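Side-chain contact in adenosine monophosphate-protein transferase vopS (Vibrio parahaemolyticus, PDB 3LET), which transfers AMP from ATP to a threonine of host Rho GTPases, blocking their downstream signalling and so actin assembly in infected cells: residues 133-136 / 137-141. Sequence-based numbering, arbitrary orientation.
Sequences AAQR and HIEGL
Glu139 reaches back one helical turn to Gln135. CB of Glu139 lies 3.4 Å from the backbone O of Gln135, the same oxygen that accepts the N-H of Glu139 at an N to O distance of 2.9 Å. With CG anti to the carbonyl carbon (chi1 -65°), CG of Glu139 stays 3.7 Å from O of Gln135, and CD, the carboxylate carbon, packs 3.5 Å from the CG methylene of Gln135. At the tip, OE2 of Glu139 accepts an N-H from NE2 of Gln135 at 3.1 Å, with an N-H...O angle of 157°; OE1 of Glu139 is farther from NE2 of Gln135, at 3.6 Å. The bond is asymmetric: OE2 lies close to the amide plane, whereas NE2 arrives from above the carboxylate, consistent with the 65° between the two planes. At the preceding i, i+4 pair, CD1 of Ile138 lies 4.3 Å from CB of Ala134, and Ile138 N donates to Ala134 O in a nearly straight bond. Tyr274 of helix 260-274 touches Ala134, Gln135 and Ile138, while Phe252 of helix 238-255 touches Glu139. The arrangement is an i to i+4 side-chain hydrogen bond near the C-terminal end of helix 113-139, where that helix packs against helices of the Fic domain.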
ATOM      1  N   ALA A 133      -4.164  -5.943 -11.528  1.00 16.45           N
ATOM      2  CA  ALA A 133      -3.355  -5.872 -12.747  1.00 17.33           C
ATOM      3  C   ALA A 133      -1.880  -5.990 -12.342  1.00 24.48           C
ATOM      4  O   ALA A 133      -1.107  -6.693 -12.997  1.00 14.76           O
ATOM      5  CB  ALA A 133      -3.614  -4.576 -13.502  1.00 18.63           C
ATOM      6  N   ALA A 134      -1.491  -5.324 -11.252  1.00 15.85           N
ATOM      7  CA  ALA A 134      -0.087  -5.404 -10.811  1.00 16.30           C
ATOM      8  C   ALA A 134       0.183  -6.817 -10.326  1.00 14.04           C
ATOM      9  O   ALA A 134       1.240  -7.387 -10.593  1.00 21.01           O
ATOM     10  CB  ALA A 134       0.207  -4.393  -9.698  1.00 15.56           C
ATOM     11  N   GLN A 135      -0.782  -7.394  -9.617  1.00 13.18           N
ATOM     12  CA  GLN A 135      -0.621  -8.701  -9.021  1.00 13.37           C
ATOM     13  C   GLN A 135      -0.415  -9.787 -10.105  1.00 15.42           C
ATOM     14  O   GLN A 135       0.411 -10.686  -9.934  1.00 17.45           O
ATOM     15  CB  GLN A 135      -1.865  -9.055  -8.203  1.00 18.69           C
ATOM     16  CG  GLN A 135      -1.735 -10.343  -7.426  1.00 19.93           C
ATOM     17  CD  GLN A 135      -3.023 -10.703  -6.675  1.00 26.26           C
ATOM     18  OE1 GLN A 135      -4.123 -10.446  -7.157  1.00 24.38           O
ATOM     19  NE2 GLN A 135      -2.882 -11.312  -5.504  1.00 21.13           N
ATOM     20  N   ARG A 136      -1.176  -9.721 -11.188  1.00 15.92           N
ATOM     21  CA  ARG A 136      -0.975 -10.718 -12.276  1.00 20.82           C
ATOM     22  C   ARG A 136       0.498 -10.694 -12.717  1.00 24.55           C
ATOM     23  O   ARG A 136       1.139 -11.746 -12.917  1.00 20.69           O
ATOM     24  CB  ARG A 136      -1.876 -10.434 -13.482  1.00 19.67           C
ATOM     25  CG  ARG A 136      -3.365 -10.626 -13.203  1.00 27.51           C
ATOM     26  CD  ARG A 136      -4.297 -10.060 -14.312  1.00 17.55           C
ATOM     27  NE  ARG A 136      -5.616  -9.847 -13.715  1.00 17.88           N
ATOM     28  CZ  ARG A 136      -6.355  -8.756 -13.839  1.00 23.36           C
ATOM     29  NH1 ARG A 136      -5.973  -7.758 -14.619  1.00 21.96           N
ATOM     30  NH2 ARG A 136      -7.524  -8.691 -13.212  1.00 29.41           N
ATOM     31  N   HIS A 137       1.050  -9.498 -12.879  1.00 17.72           N
ATOM     32  CA  HIS A 137       2.422  -9.398 -13.351  1.00 20.31           C
ATOM     33  C   HIS A 137       3.417  -9.905 -12.295  1.00 25.43           C
ATOM     34  O   HIS A 137       4.317 -10.699 -12.582  1.00 18.05           O
ATOM     35  CB  HIS A 137       2.803  -7.968 -13.695  1.00 18.11           C
ATOM     36  CG  HIS A 137       4.244  -7.841 -14.082  1.00 24.36           C
ATOM     37  ND1 HIS A 137       4.708  -8.214 -15.327  1.00 23.47           N
ATOM     38  CD2 HIS A 137       5.337  -7.483 -13.367  1.00 25.96           C
ATOM     39  CE1 HIS A 137       6.016  -8.040 -15.379  1.00 34.93           C
ATOM     40  NE2 HIS A 137       6.426  -7.605 -14.199  1.00 24.51           N
ATOM     41  N   ILE A 138       3.259  -9.409 -11.075  1.00 17.59           N
ATOM     42  CA  ILE A 138       4.223  -9.670 -10.012  1.00 14.31           C
ATOM     43  C   ILE A 138       4.201 -11.122  -9.548  1.00 20.51           C
ATOM     44  O   ILE A 138       5.246 -11.747  -9.475  1.00 20.03           O
ATOM     45  CB  ILE A 138       4.027  -8.683  -8.843  1.00 13.56           C
ATOM     46  CG1 ILE A 138       4.377  -7.283  -9.349  1.00 15.87           C
ATOM     47  CG2 ILE A 138       4.914  -9.073  -7.671  1.00 21.30           C
ATOM     48  CD1 ILE A 138       3.923  -6.148  -8.471  1.00 15.91           C
ATOM     49  N   GLU A 139       3.024 -11.674  -9.270  1.00 14.55           N
ATOM     50  CA  GLU A 139       2.924 -13.077  -8.874  1.00 13.60           C
ATOM     51  C   GLU A 139       3.234 -14.009 -10.064  1.00 20.49           C
ATOM     52  O   GLU A 139       3.675 -15.136  -9.869  1.00 23.58           O
ATOM     53  CB  GLU A 139       1.554 -13.368  -8.257  1.00 17.67           C
ATOM     54  CG  GLU A 139       1.354 -12.595  -6.944  1.00 22.96           C
ATOM     55  CD  GLU A 139       0.115 -13.012  -6.148  1.00 35.66           C
ATOM     56  OE1 GLU A 139      -0.658 -13.876  -6.617  1.00 26.41           O
ATOM     57  OE2 GLU A 139      -0.081 -12.470  -5.036  1.00 19.46           O
ATOM     58  N   GLY A 140       3.058 -13.508 -11.282  1.00 22.17           N
ATOM     59  CA  GLY A 140       3.479 -14.221 -12.484  1.00 23.40           C
ATOM     60  C   GLY A 140       4.975 -14.546 -12.528  1.00 24.91           C
ATOM     61  O   GLY A 140       5.372 -15.467 -13.249  1.00 24.19           O
ATOM     62  N   LEU A 141       5.812 -13.798 -11.793  1.00 23.27           N
ATOM     63  CA  LEU A 141       7.257 -14.018 -11.820  1.00 20.22           C
ATOM     64  C   LEU A 141       7.597 -15.358 -11.156  1.00 30.17           C
ATOM     65  O   LEU A 141       8.580 -16.004 -11.491  1.00 30.99           O
ATOM     66  CB  LEU A 141       8.007 -12.878 -11.106  1.00 16.13           C
ATOM     67  CG  LEU A 141       7.836 -11.467 -11.659  1.00 21.04           C
ATOM     68  CD1 LEU A 141       8.463 -10.432 -10.712  1.00 25.49           C
ATOM     69  CD2 LEU A 141       8.455 -11.377 -13.051  1.00 26.37           C
TER